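Long-range contacts in Protease/Reverse transcriptase/ribonuclease H (Eastern chimpanzee simian foamy virus, PDB 7KSF), which probably cleaves viral polyproteins as an aspartic protease, copies the RNA genome into DNA and degrades RNA in RNA-DNA hybrids: residues M194-Y199 and V211-V217; Y588-T594 and G658-T664; I643-E647 and K698-I702. The protein carries 1 engineered substitution. All coordinates share one frame; numbering follows the deposited sequence.

Contact 1: residues M194-Y199 and V211-V217; sequences MNTPVY and VLDYREV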
ATOM      1  N   MET A 194      32.655  -0.435  13.225  1.00 84.98           N
ATOM      2  CA  MET A 194      31.835  -0.812  12.085  1.00 79.28           C
ATOM      3  C   MET A 194      31.314   0.425  11.366  1.00 78.51           C
ATOM      4  O   MET A 194      31.034   1.450  11.991  1.00 89.48           O
ATOM      5  CB  MET A 194      30.661  -1.683  12.536  1.00 78.44           C
ATOM      6  CG  MET A 194      29.778  -2.171  11.401  1.00 79.53           C
ATOM      7  SD  MET A 194      30.749  -2.978  10.114  1.00 83.69           S
ATOM      8  CE  MET A 194      29.479  -3.405   8.926  1.00 82.65           C
ATOM      9  N   ASN A 195      31.191   0.323  10.046  1.00 79.99           N
ATOM     10  CA  ASN A 195      30.574   1.361   9.237  1.00 79.09           C
ATOM     11  C   ASN A 195      29.661   0.708   8.213  1.00 79.57           C
ATOM     12  O   ASN A 195      29.978  -0.356   7.673  1.00 80.81           O
ATOM     13  CB  ASN A 195      31.617   2.220   8.522  1.00 79.90           C
ATOM     14  CG  ASN A 195      31.026   3.487   7.947  1.00 78.33           C
ATOM     15  OD1 ASN A 195      31.035   4.532   8.594  1.00 76.71           O
ATOM     16  ND2 ASN A 195      30.501   3.401   6.730  1.00 80.29           N
ATOM     17  N   THR A 196      28.529   1.356   7.942  1.00 81.27           N
ATOM     18  CA  THR A 196      27.501   0.826   7.066  1.00 79.43           C
ATOM     19  C   THR A 196      27.277   1.754   5.879  1.00 81.78           C
ATOM     20  O   THR A 196      27.197   2.974   6.057  1.00 88.99           O
ATOM     21  CB  THR A 196      26.180   0.642   7.837  1.00 76.78           C
ATOM     22  OG1 THR A 196      26.290  -0.476   8.725  1.00 76.79           O
ATOM     23  CG2 THR A 196      25.016   0.411   6.885  1.00 76.81           C
ATOM     24  N   PRO A 197      27.183   1.217   4.664  1.00 78.28           N
ATOM     25  CA  PRO A 197      26.899   2.074   3.511  1.00 78.16           C
ATOM     26  C   PRO A 197      25.497   2.652   3.593  1.00 81.92           C
ATOM     27  O   PRO A 197      24.567   2.021   4.102  1.00 77.88           O
ATOM     28  CB  PRO A 197      27.034   1.123   2.312  1.00 78.18           C
ATOM     29  CG  PRO A 197      27.779  -0.061   2.832  1.00 79.05           C
ATOM     30  CD  PRO A 197      27.385  -0.184   4.269  1.00 82.13           C
ATOM     31  N   VAL A 198      25.358   3.873   3.083  1.00 83.21           N
ATOM     32  CA  VAL A 198      24.086   4.582   3.051  1.00 80.32           C
ATOM     33  C   VAL A 198      23.741   4.886   1.599  1.00 77.82           C
ATOM     34  O   VAL A 198      24.616   5.254   0.807  1.00 78.10           O
ATOM     35  CB  VAL A 198      24.129   5.871   3.903  1.00 77.64           C
ATOM     36  CG1 VAL A 198      25.192   6.829   3.386  1.00 78.43           C
ATOM     37  CG2 VAL A 198      22.765   6.541   3.934  1.00 76.88           C
ATOM     38  N   TYR A 199      22.468   4.705   1.246  1.00 78.41           N
ATOM     39  CA  TYR A 199      21.992   4.908  -0.112  1.00 79.78           C
ATOM     40  C   TYR A 199      20.776   5.821  -0.114  1.00 80.97           C
ATOM     41  O   TYR A 199      19.940   5.748   0.796  1.00 79.41           O
ATOM     42  CB  TYR A 199      21.622   3.575  -0.769  1.00 86.26           C
ATOM     43  CG  TYR A 199      22.789   2.650  -0.985  1.00 84.54           C
ATOM     44  CD1 TYR A 199      23.560   2.734  -2.134  1.00 84.51           C
ATOM     45  CD2 TYR A 199      23.122   1.687  -0.042  1.00 77.25           C
ATOM     46  CE1 TYR A 199      24.630   1.887  -2.339  1.00 95.16           C
ATOM     47  CE2 TYR A 199      24.191   0.836  -0.237  1.00 84.63           C
ATOM     48  CZ  TYR A 199      24.943   0.939  -1.387  1.00 88.94           C
ATOM     49  OH  TYR A 199      26.012   0.095  -1.591  1.00 94.52           O
ATOM     50  N   VAL A 211      18.717   5.068   2.853  1.00 78.20           N
ATOM     51  CA  VAL A 211      18.595   3.630   3.066  1.00 86.52           C
ATOM     52  C   VAL A 211      19.949   3.095   3.511  1.00 80.03           C
ATOM     53  O   VAL A 211      20.975   3.404   2.897  1.00 77.23           O
ATOM     54  CB  VAL A 211      18.115   2.897   1.798  1.00 93.98           C
ATOM     55  CG1 VAL A 211      18.129   1.393   2.018  1.00 92.26           C
ATOM     56  CG2 VAL A 211      16.721   3.364   1.407  1.00106.20           C
ATOM     57  N   LEU A 212      19.952   2.295   4.572  1.00 76.61           N
ATOM     58  CA  LEU A 212      21.173   1.703   5.099  1.00 80.58           C
ATOM     59  C   LEU A 212      21.317   0.271   4.601  1.00 88.39           C
ATOM     60  O   LEU A 212      20.326  -0.458   4.472  1.00 86.71           O
ATOM     61  CB  LEU A 212      21.177   1.727   6.625  1.00 74.94           C
ATOM     62  CG  LEU A 212      21.284   3.122   7.240  1.00 73.97           C
ATOM     63  CD1 LEU A 212      21.098   3.051   8.741  1.00 86.06           C
ATOM     64  CD2 LEU A 212      22.623   3.754   6.898  1.00 74.72           C
ATOM     65  N   ASP A 213      22.557  -0.130   4.330  1.00 88.96           N
ATOM     66  CA  ASP A 213      22.869  -1.462   3.817  1.00 82.01           C
ATOM     67  C   ASP A 213      23.421  -2.290   4.974  1.00 78.59           C
ATOM     68  O   ASP A 213      24.629  -2.350   5.201  1.00 87.40           O
ATOM     69  CB  ASP A 213      23.856  -1.370   2.660  1.00 80.52           C
ATOM     70  CG  ASP A 213      24.048  -2.692   1.954  1.00 77.52           C
ATOM     71  OD1 ASP A 213      23.113  -3.514   1.990  1.00 88.20           O
ATOM     72  OD2 ASP A 213      25.126  -2.907   1.361  1.00 77.42           O
ATOM     73  N   TYR A 214      22.518  -2.946   5.703  1.00 77.45           N
ATOM     74  CA  TYR A 214      22.856  -3.649   6.932  1.00 77.87           C
ATOM     75  C   TYR A 214      23.068  -5.144   6.737  1.00 86.75           C
ATOM     76  O   TYR A 214      23.216  -5.870   7.724  1.00 80.38           O
ATOM     77  CB  TYR A 214      21.767  -3.417   7.982  1.00 76.63           C
ATOM     78  CG  TYR A 214      21.975  -2.176   8.813  1.00 83.47           C
ATOM     79  CD1 TYR A 214      23.251  -1.786   9.200  1.00 83.67           C
ATOM     80  CD2 TYR A 214      20.902  -1.394   9.211  1.00 74.21           C
ATOM     81  CE1 TYR A 214      23.448  -0.656   9.962  1.00 73.95           C
ATOM     82  CE2 TYR A 214      21.091  -0.261   9.973  1.00 73.15           C
ATOM     83  CZ  TYR A 214      22.365   0.104  10.343  1.00 72.56           C
ATOM     84  OH  TYR A 214      22.561   1.233  11.101  1.00 71.35           O
ATOM     85  N   ARG A 215      23.094  -5.627   5.491  1.00 89.68           N
ATOM     86  CA  ARG A 215      23.264  -7.057   5.266  1.00 80.84           C
ATOM     87  C   ARG A 215      24.653  -7.546   5.655  1.00 86.06           C
ATOM     88  O   ARG A 215      24.854  -8.757   5.783  1.00 94.20           O
ATOM     89  CB  ARG A 215      22.971  -7.402   3.802  1.00 85.21           C
ATOM     90  CG  ARG A 215      23.687  -6.531   2.787  1.00 88.42           C
ATOM     91  CD  ARG A 215      23.062  -6.678   1.403  1.00 94.70           C
ATOM     92  NE  ARG A 215      23.564  -5.681   0.459  1.00 87.86           N
ATOM     93  CZ  ARG A 215      23.075  -5.495  -0.762  1.00 78.54           C
ATOM     94  NH1 ARG A 215      22.063  -6.237  -1.192  1.00 79.47           N
ATOM     95  NH2 ARG A 215      23.591  -4.563  -1.554  1.00 86.80           N
ATOM     96  N   GLU A 216      25.611  -6.637   5.847  1.00 85.15           N
ATOM     97  CA  GLU A 216      26.926  -7.038   6.328  1.00 84.53           C
ATOM     98  C   GLU A 216      26.908  -7.326   7.824  1.00 84.66           C
ATOM     99  O   GLU A 216      27.623  -8.215   8.296  1.00 85.75           O
ATOM    100  CB  GLU A 216      27.960  -5.956   6.005  1.00 85.68           C
ATOM    101  CG  GLU A 216      28.248  -5.823   4.523  1.00106.58           C
ATOM    102  CD  GLU A 216      28.799  -7.104   3.928  1.00108.66           C
ATOM    103  OE1 GLU A 216      29.571  -7.801   4.620  1.00100.05           O
ATOM    104  OE2 GLU A 216      28.452  -7.419   2.769  1.00125.39           O
ATOM    105  N   VAL A 217      26.101  -6.580   8.581  1.00 86.22           N
ATOM    106  CA  VAL A 217      25.994  -6.840  10.011  1.00 85.56           C
ATOM    107  C   VAL A 217      25.073  -8.024  10.281  1.00 85.14           C
ATOM    108  O   VAL A 217      25.275  -8.765  11.249  1.00 86.52           O
ATOM    109  CB  VAL A 217      25.515  -5.576  10.743  1.00106.81           C
ATOM    110  CG1 VAL A 217      25.619  -5.757  12.246  1.00 87.62           C
ATOM    111  CG2 VAL A 217      26.317  -4.367  10.293  1.00 95.36           C
TER

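Contact 2: residues Y588-T594 and G658-T664; sequences YEGVFYT and GPVLVIT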
ATOM      1  N   TYR A 588     -23.803   4.461  -4.655  1.00175.61           N
ATOM      2  CA  TYR A 588     -22.869   5.381  -5.290  1.00162.26           C
ATOM      3  C   TYR A 588     -22.973   6.764  -4.662  1.00160.46           C
ATOM      4  O   TYR A 588     -24.063   7.230  -4.319  1.00159.60           O
ATOM      5  CB  TYR A 588     -23.137   5.468  -6.793  1.00159.67           C
ATOM      6  CG  TYR A 588     -22.644   4.281  -7.589  1.00155.62           C
ATOM      7  CD1 TYR A 588     -23.525   3.301  -8.030  1.00158.10           C
ATOM      8  CD2 TYR A 588     -21.299   4.142  -7.906  1.00149.90           C
ATOM      9  CE1 TYR A 588     -23.079   2.215  -8.760  1.00158.81           C
ATOM     10  CE2 TYR A 588     -20.842   3.059  -8.635  1.00151.03           C
ATOM     11  CZ  TYR A 588     -21.738   2.099  -9.060  1.00158.23           C
ATOM     12  OH  TYR A 588     -21.287   1.021  -9.787  1.00161.78           O
ATOM     13  N   GLU A 589     -21.822   7.421  -4.507  1.00154.21           N
ATOM     14  CA  GLU A 589     -21.827   8.780  -3.972  1.00163.80           C
ATOM     15  C   GLU A 589     -22.407   9.767  -4.973  1.00147.66           C
ATOM     16  O   GLU A 589     -23.062  10.739  -4.574  1.00145.37           O
ATOM     17  CB  GLU A 589     -20.409   9.194  -3.578  1.00163.42           C
ATOM     18  CG  GLU A 589     -20.324  10.559  -2.922  1.00153.21           C
ATOM     19  CD  GLU A 589     -18.898  10.989  -2.658  1.00162.20           C
ATOM     20  OE1 GLU A 589     -17.973  10.323  -3.171  1.00157.79           O
ATOM     21  OE2 GLU A 589     -18.698  11.993  -1.941  1.00174.95           O
ATOM     22  N   GLY A 590     -22.187   9.540  -6.264  1.00145.00           N
ATOM     23  CA  GLY A 590     -22.712  10.421  -7.288  1.00154.20           C
ATOM     24  C   GLY A 590     -23.317   9.684  -8.467  1.00147.34           C
ATOM     25  O   GLY A 590     -22.808   8.643  -8.886  1.00142.92           O
ATOM     26  N   VAL A 591     -24.410  10.221  -9.005  1.00143.42           N
ATOM     27  CA  VAL A 591     -25.094   9.650 -10.158  1.00146.68           C
ATOM     28  C   VAL A 591     -25.173  10.724 -11.235  1.00136.87           C
ATOM     29  O   VAL A 591     -25.619  11.846 -10.968  1.00136.01           O
ATOM     30  CB  VAL A 591     -26.498   9.135  -9.792  1.00152.21           C
ATOM     31  CG1 VAL A 591     -27.226   8.642 -11.031  1.00158.10           C
ATOM     32  CG2 VAL A 591     -26.398   8.030  -8.752  1.00151.43           C
ATOM     33  N   PHE A 592     -24.733  10.381 -12.442  1.00135.97           N
ATOM     34  CA  PHE A 592     -24.674  11.317 -13.559  1.00133.55           C
ATOM     35  C   PHE A 592     -25.559  10.806 -14.685  1.00132.99           C
ATOM     36  O   PHE A 592     -25.267   9.769 -15.291  1.00138.04           O
ATOM     37  CB  PHE A 592     -23.234  11.503 -14.037  1.00132.81           C
ATOM     38  CG  PHE A 592     -22.440  12.467 -13.207  1.00130.11           C
ATOM     39  CD1 PHE A 592     -22.359  13.803 -13.562  1.00131.16           C
ATOM     40  CD2 PHE A 592     -21.774  12.039 -12.070  1.00133.98           C
ATOM     41  CE1 PHE A 592     -21.630  14.697 -12.800  1.00134.05           C
ATOM     42  CE2 PHE A 592     -21.041  12.928 -11.305  1.00130.20           C
ATOM     43  CZ  PHE A 592     -20.968  14.258 -11.670  1.00127.36           C
ATOM     44  N   TYR A 593     -26.643  11.526 -14.957  1.00130.32           N
ATOM     45  CA  TYR A 593     -27.503  11.227 -16.093  1.00129.04           C
ATOM     46  C   TYR A 593     -27.073  12.083 -17.278  1.00126.15           C
ATOM     47  O   TYR A 593     -26.864  13.291 -17.133  1.00124.48           O
ATOM     48  CB  TYR A 593     -28.970  11.494 -15.758  1.00128.31           C
ATOM     49  CG  TYR A 593     -29.498  10.710 -14.582  1.00130.81           C
ATOM     50  CD1 TYR A 593     -29.918   9.396 -14.730  1.00139.49           C
ATOM     51  CD2 TYR A 593     -29.585  11.289 -13.325  1.00131.66           C
ATOM     52  CE1 TYR A 593     -30.402   8.676 -13.656  1.00147.48           C
ATOM     53  CE2 TYR A 593     -30.066  10.581 -12.244  1.00134.08           C
ATOM     54  CZ  TYR A 593     -30.475   9.274 -12.415  1.00149.30           C
ATOM     55  OH  TYR A 593     -30.958   8.561 -11.342  1.00155.33           O
ATOM     56  N   THR A 594     -26.937  11.455 -18.442  1.00126.07           N
ATOM     57  CA  THR A 594     -26.531  12.156 -19.649  1.00130.52           C
ATOM     58  C   THR A 594     -27.496  11.849 -20.784  1.00133.00           C
ATOM     59  O   THR A 594     -28.254  10.875 -20.742  1.00135.33           O
ATOM     60  CB  THR A 594     -25.104  11.783 -20.085  1.00135.11           C
ATOM     61  OG1 THR A 594     -25.043  10.381 -20.382  1.00147.18           O
ATOM     62  CG2 THR A 594     -24.105  12.117 -18.989  1.00122.77           C
ATOM     63  N   GLY A 658     -14.759   9.322  -4.861  1.00159.34           N
ATOM     64  CA  GLY A 658     -15.668   8.295  -4.409  1.00144.98           C
ATOM     65  C   GLY A 658     -16.341   7.558  -5.549  1.00138.27           C
ATOM     66  O   GLY A 658     -16.104   7.834  -6.730  1.00137.85           O
ATOM     67  N   PRO A 659     -17.198   6.593  -5.212  1.00139.84           N
ATOM     68  CA  PRO A 659     -17.878   5.800  -6.252  1.00148.37           C
ATOM     69  C   PRO A 659     -18.971   6.612  -6.935  1.00143.56           C
ATOM     70  O   PRO A 659     -19.868   7.148  -6.281  1.00143.59           O
ATOM     71  CB  PRO A 659     -18.457   4.615  -5.469  1.00151.32           C
ATOM     72  CG  PRO A 659     -18.659   5.155  -4.092  1.00147.90           C
ATOM     73  CD  PRO A 659     -17.531   6.124  -3.856  1.00140.25           C
ATOM     74  N   VAL A 660     -18.894   6.692  -8.263  1.00142.17           N
ATOM     75  CA  VAL A 660     -19.864   7.420  -9.064  1.00142.59           C
ATOM     76  C   VAL A 660     -20.318   6.532 -10.215  1.00145.66           C
ATOM     77  O   VAL A 660     -19.689   5.525 -10.543  1.00149.49           O
ATOM     78  CB  VAL A 660     -19.298   8.752  -9.602  1.00140.24           C
ATOM     79  CG1 VAL A 660     -19.096   9.738  -8.461  1.00141.73           C
ATOM     80  CG2 VAL A 660     -17.993   8.510 -10.337  1.00146.36           C
ATOM     81  N   LEU A 661     -21.430   6.926 -10.833  1.00143.90           N
ATOM     82  CA  LEU A 661     -22.039   6.158 -11.908  1.00144.58           C
ATOM     83  C   LEU A 661     -22.593   7.110 -12.957  1.00142.63           C
ATOM     84  O   LEU A 661     -23.387   7.998 -12.636  1.00144.68           O
ATOM     85  CB  LEU A 661     -23.152   5.248 -11.371  1.00151.05           C
ATOM     86  CG  LEU A 661     -24.013   4.505 -12.393  1.00154.07           C
ATOM     87  CD1 LEU A 661     -23.159   3.616 -13.281  1.00147.60           C
ATOM     88  CD2 LEU A 661     -25.084   3.687 -11.685  1.00158.18           C
ATOM     89  N   VAL A 662     -22.173   6.922 -14.206  1.00142.75           N
ATOM     90  CA  VAL A 662     -22.639   7.732 -15.325  1.00142.04           C
ATOM     91  C   VAL A 662     -23.564   6.878 -16.182  1.00157.35           C
ATOM     92  O   VAL A 662     -23.349   5.672 -16.347  1.00170.40           O
ATOM     93  CB  VAL A 662     -21.462   8.284 -16.159  1.00144.61           C
ATOM     94  CG1 VAL A 662     -21.954   9.301 -17.178  1.00148.21           C
ATOM     95  CG2 VAL A 662     -20.410   8.898 -15.252  1.00143.40           C
ATOM     96  N   ILE A 663     -24.602   7.509 -16.725  1.00152.70           N
ATOM     97  CA  ILE A 663     -25.656   6.813 -17.455  1.00149.66           C
ATOM     98  C   ILE A 663     -25.847   7.488 -18.806  1.00148.06           C
ATOM     99  O   ILE A 663     -25.988   8.713 -18.878  1.00155.31           O
ATOM    100  CB  ILE A 663     -26.979   6.796 -16.669  1.00147.09           C
ATOM    101  CG1 ILE A 663     -26.809   6.045 -15.344  1.00160.02           C
ATOM    102  CG2 ILE A 663     -28.093   6.178 -17.500  1.00144.28           C
ATOM    103  CD1 ILE A 663     -26.415   6.926 -14.174  1.00147.46           C
ATOM    104  N   THR A 664     -25.865   6.689 -19.870  1.00145.57           N
ATOM    105  CA  THR A 664     -26.048   7.190 -21.225  1.00143.83           C
ATOM    106  C   THR A 664     -27.327   6.621 -21.822  1.00152.00           C
ATOM    107  O   THR A 664     -27.600   5.423 -21.706  1.00146.97           O
ATOM    108  CB  THR A 664     -24.868   6.814 -22.124  1.00134.80           C
ATOM    109  OG1 THR A 664     -23.641   6.989 -21.409  1.00147.77           O
ATOM    110  CG2 THR A 664     -24.853   7.693 -23.362  1.00130.57           C
TER

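Contact 3: residues I643-E647 and K698-I702; sequences IAAVE and KWKSI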
ATOM      1  N   ILE A 643     -22.290  11.373 -26.946  1.00114.80           N
ATOM      2  CA  ILE A 643     -20.898  11.040 -26.663  1.00118.83           C
ATOM      3  C   ILE A 643     -20.247  12.127 -25.818  1.00131.10           C
ATOM      4  O   ILE A 643     -19.644  11.845 -24.777  1.00119.80           O
ATOM      5  CB  ILE A 643     -20.121  10.811 -27.973  1.00116.89           C
ATOM      6  CG1 ILE A 643     -20.401   9.417 -28.539  1.00137.80           C
ATOM      7  CG2 ILE A 643     -18.624  10.996 -27.756  1.00116.51           C
ATOM      8  CD1 ILE A 643     -19.659   9.126 -29.827  1.00130.02           C
ATOM      9  N   ALA A 644     -20.355  13.383 -26.251  1.00133.65           N
ATOM     10  CA  ALA A 644     -19.767  14.477 -25.486  1.00113.26           C
ATOM     11  C   ALA A 644     -20.474  14.697 -24.158  1.00113.03           C
ATOM     12  O   ALA A 644     -19.917  15.360 -23.276  1.00120.26           O
ATOM     13  CB  ALA A 644     -19.781  15.768 -26.307  1.00113.20           C
ATOM     14  N   ALA A 645     -21.683  14.156 -23.989  1.00113.13           N
ATOM     15  CA  ALA A 645     -22.413  14.352 -22.742  1.00113.79           C
ATOM     16  C   ALA A 645     -21.735  13.648 -21.574  1.00114.86           C
ATOM     17  O   ALA A 645     -21.872  14.083 -20.426  1.00115.00           O
ATOM     18  CB  ALA A 645     -23.853  13.862 -22.888  1.00114.69           C
ATOM     19  N   VAL A 646     -21.003  12.569 -21.840  1.00117.88           N
ATOM     20  CA  VAL A 646     -20.361  11.836 -20.758  1.00116.27           C
ATOM     21  C   VAL A 646     -18.930  12.313 -20.516  1.00116.05           C
ATOM     22  O   VAL A 646     -18.432  12.215 -19.391  1.00114.27           O
ATOM     23  CB  VAL A 646     -20.414  10.323 -21.035  1.00130.50           C
ATOM     24  CG1 VAL A 646     -21.852   9.883 -21.267  1.00130.28           C
ATOM     25  CG2 VAL A 646     -19.546   9.958 -22.225  1.00131.86           C
ATOM     26  N   GLU A 647     -18.257  12.839 -21.547  1.00119.98           N
ATOM     27  CA  GLU A 647     -16.939  13.433 -21.346  1.00113.39           C
ATOM     28  C   GLU A 647     -17.006  14.565 -20.333  1.00112.03           C
ATOM     29  O   GLU A 647     -16.125  14.704 -19.476  1.00111.08           O
ATOM     30  CB  GLU A 647     -16.380  13.945 -22.675  1.00112.95           C
ATOM     31  CG  GLU A 647     -15.059  14.694 -22.547  1.00112.58           C
ATOM     32  CD  GLU A 647     -14.847  15.695 -23.668  1.00112.35           C
ATOM     33  OE1 GLU A 647     -15.829  16.011 -24.369  1.00112.81           O
ATOM     34  OE2 GLU A 647     -13.702  16.167 -23.841  1.00111.88           O
ATOM     35  N   LYS A 698     -12.065  12.942 -28.666  1.00137.71           N
ATOM     36  CA  LYS A 698     -13.099  12.764 -27.654  1.00134.98           C
ATOM     37  C   LYS A 698     -12.932  11.444 -26.913  1.00133.78           C
ATOM     38  O   LYS A 698     -13.097  11.392 -25.692  1.00130.30           O
ATOM     39  CB  LYS A 698     -14.481  12.856 -28.298  1.00136.03           C
ATOM     40  CG  LYS A 698     -14.901  14.271 -28.650  1.00131.99           C
ATOM     41  CD  LYS A 698     -15.052  15.118 -27.401  1.00124.37           C
ATOM     42  CE  LYS A 698     -15.593  16.498 -27.727  1.00119.57           C
ATOM     43  NZ  LYS A 698     -15.771  17.320 -26.498  1.00132.36           N
ATOM     44  N   TRP A 699     -12.588  10.372 -27.630  1.00137.67           N
ATOM     45  CA  TRP A 699     -12.439   9.076 -26.979  1.00147.80           C
ATOM     46  C   TRP A 699     -11.206   9.041 -26.085  1.00133.53           C
ATOM     47  O   TRP A 699     -11.257   8.499 -24.976  1.00128.90           O
ATOM     48  CB  TRP A 699     -12.381   7.957 -28.018  1.00163.64           C
ATOM     49  CG  TRP A 699     -13.673   7.751 -28.742  1.00178.29           C
ATOM     50  CD1 TRP A 699     -14.021   8.275 -29.949  1.00177.03           C
ATOM     51  CD2 TRP A 699     -14.795   6.972 -28.305  1.00171.94           C
ATOM     52  NE1 TRP A 699     -15.288   7.870 -30.294  1.00163.47           N
ATOM     53  CE2 TRP A 699     -15.783   7.068 -29.300  1.00157.47           C
ATOM     54  CE3 TRP A 699     -15.056   6.198 -27.166  1.00156.48           C
ATOM     55  CZ2 TRP A 699     -17.012   6.424 -29.197  1.00144.28           C
ATOM     56  CZ3 TRP A 699     -16.278   5.561 -27.065  1.00145.07           C
ATOM     57  CH2 TRP A 699     -17.244   5.677 -28.079  1.00142.94           C
ATOM     58  N   LYS A 700     -10.092   9.609 -26.552  1.00132.61           N
ATOM     59  CA  LYS A 700      -8.889   9.658 -25.728  1.00128.84           C
ATOM     60  C   LYS A 700      -9.160  10.369 -24.409  1.00124.35           C
ATOM     61  O   LYS A 700      -8.751   9.898 -23.342  1.00123.78           O
ATOM     62  CB  LYS A 700      -7.756  10.352 -26.486  1.00129.62           C
ATOM     63  CG  LYS A 700      -7.303   9.631 -27.743  1.00133.64           C
ATOM     64  CD  LYS A 700      -6.178  10.393 -28.421  1.00133.90           C
ATOM     65  CE  LYS A 700      -5.486   9.550 -29.476  1.00134.93           C
ATOM     66  NZ  LYS A 700      -4.507  10.362 -30.244  1.00132.85           N
ATOM     67  N   SER A 701      -9.869  11.498 -24.468  1.00124.87           N
ATOM     68  CA  SER A 701     -10.137  12.274 -23.261  1.00122.51           C
ATOM     69  C   SER A 701     -10.941  11.471 -22.247  1.00121.19           C
ATOM     70  O   SER A 701     -10.736  11.606 -21.034  1.00120.59           O
ATOM     71  CB  SER A 701     -10.869  13.567 -23.623  1.00125.12           C
ATOM     72  OG  SER A 701     -11.139  14.339 -22.469  1.00138.08           O
ATOM     73  N   ILE A 702     -11.861  10.632 -22.724  1.00126.45           N
ATOM     74  CA  ILE A 702     -12.604   9.761 -21.816  1.00125.21           C
ATOM     75  C   ILE A 702     -11.689   8.689 -21.241  1.00120.82           C
ATOM     76  O   ILE A 702     -11.786   8.339 -20.061  1.00120.11           O
ATOM     77  CB  ILE A 702     -13.817   9.147 -22.538  1.00122.10           C
ATOM     78  CG1 ILE A 702     -14.656  10.244 -23.194  1.00122.01           C
ATOM     79  CG2 ILE A 702     -14.668   8.345 -21.569  1.00126.78           C
ATOM     80  CD1 ILE A 702     -15.766   9.719 -24.075  1.00137.09           C
TER

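Contact 1: residues M194-Y199 and V211-V217
The carbonyl oxygen of V211 is gripped by one N-H and one CA-H of the facing strand. Y199 N bonds to V211 O at 2.6 Å and lies in the carbonyl plane, while V198 CA adds a CH...O contact to the same oxygen. Two residues further along, D213 N bonds to P197 O at 3.0 Å, with a fairly straight N-H...O angle of 158°. On one face of the ribbon V198 CB meets L212 CD2 at 4.0 Å. On the other, Y199 and V211 pack side by side. The ring edge of Y199 turns to D213, and D213 CB lies in the ring plane, 3.7 Å from Y199 CE2. The D213 carboxylate forms a salt bridge with R215 NE, from its own segment. Beyond the strands, T196 OG1 stands at the edge of the Y214 ring, and T196 CG2 rests on D213 O at 3.3 Å. M194 bends at its second torsion (chi2 52°), and M194 CE lies 3.6 Å from V217 CG2, the two side chains pointing opposite ways. W277 of strand 273-277 touches both L212 and Y214. This antiparallel hairpin, followed by a short helix, is consistent with the fingers subdomain of retroviral reverse transcriptases.

Contact 2: residues Y588-T594 and G658-T664
Y588 lays its ring over L661. L661 CB sits 3.8 Å from the ring centroid and 7° off the ring normal, a CH-pi contact over the centre of the face. L661 CD2 extends the overlap to Y588 CE1 at 3.8 Å. L661 CG is anti to the backbone N (chi1 172°), and the branch runs along the same ring. P659 CB meets Y588 CD2, and Y588 OH makes a weak hydrogen bond to T713 OG1. The two strands run parallel, 13° apart. Their ladder alternates: L661 N to G590 O, F592 N to L661 O at 2.7 Å, I663 N to F592 O at 2.8 Å, then T594 N to I663 O. V591, L661, Y593 and I663 share one face, where I663 CD1 reaches V591 CG1 at 3.7 Å. H728 of helix 727-744 touches Y593 and I663 there. F592, V660 and V662 take the other face, and F592 CB meets V662 CG2 at 4.0 Å. Helix 638-654 touches V660 and T594. These are inner strands of the five-stranded RNase H sheet, with 590-597 in the middle. The backbone bonds set their register, and the side chains give each face an apolar surface for a helix.

Contact 3: residues I643-E647 and K698-I702
E647 and K698 cross at about a right angle, and their charged ends meet in a salt bridge from K698 NZ to E647 OE1. E647 CG is anti to the backbone N (chi1 175°), and the extended chain carries the carboxylate across to the other helix. K698 bends at its second torsion (chi2 -65°), and its CD then passes E647 OE1 at 3.3 Å. The other carboxylate oxygen is held loosely: S701 OG makes a weak hydrogen bond to E647 OE2 at 3.4 Å, and K651 adds a long, weak ion pair. I643 and W699 also cross at about a right angle, with I643 CD1 3.8 Å from W699 CZ2 on the six-membered ring. I702 packs against the other helix, its CG1 4.1 Å from E647 CB and its CD1 4.2 Å from V646 CG2. The axes of the two short helical segments come within 10.0 Å at closest and cross at 31°. V669 of helix 667-683 touches I643 and V646. The contact thus joins two RNase H helices through an apolar seam of I643, V646, W699 and I702, flanked by the E647-K698 ion pair, which probably adds electrostatic attraction at the partly exposed border.

Overall arrangement
Contacts 2 and 3 belong to one RNase H domain, with centres 15 Å apart. They touch directly: T594 CG2 lies 3.3 Å from A645 O, and V662 CG1 lies 4.1 Å from V646 CG1. Helix 638-654 of contact 3 therefore rests on the strands of contact 2. A calcium ion is bound by G596, on strand 590-597, and by E642, just before I643. It probably marks the RNase H active site, as in this family. The side chain of T664 is about 7 Å from the bound calcium ion. The side chain of I643 is about 10 Å from the bound calcium ion. Contact 1 belongs to the reverse transcriptase part, its centre 52 Å from each of the others.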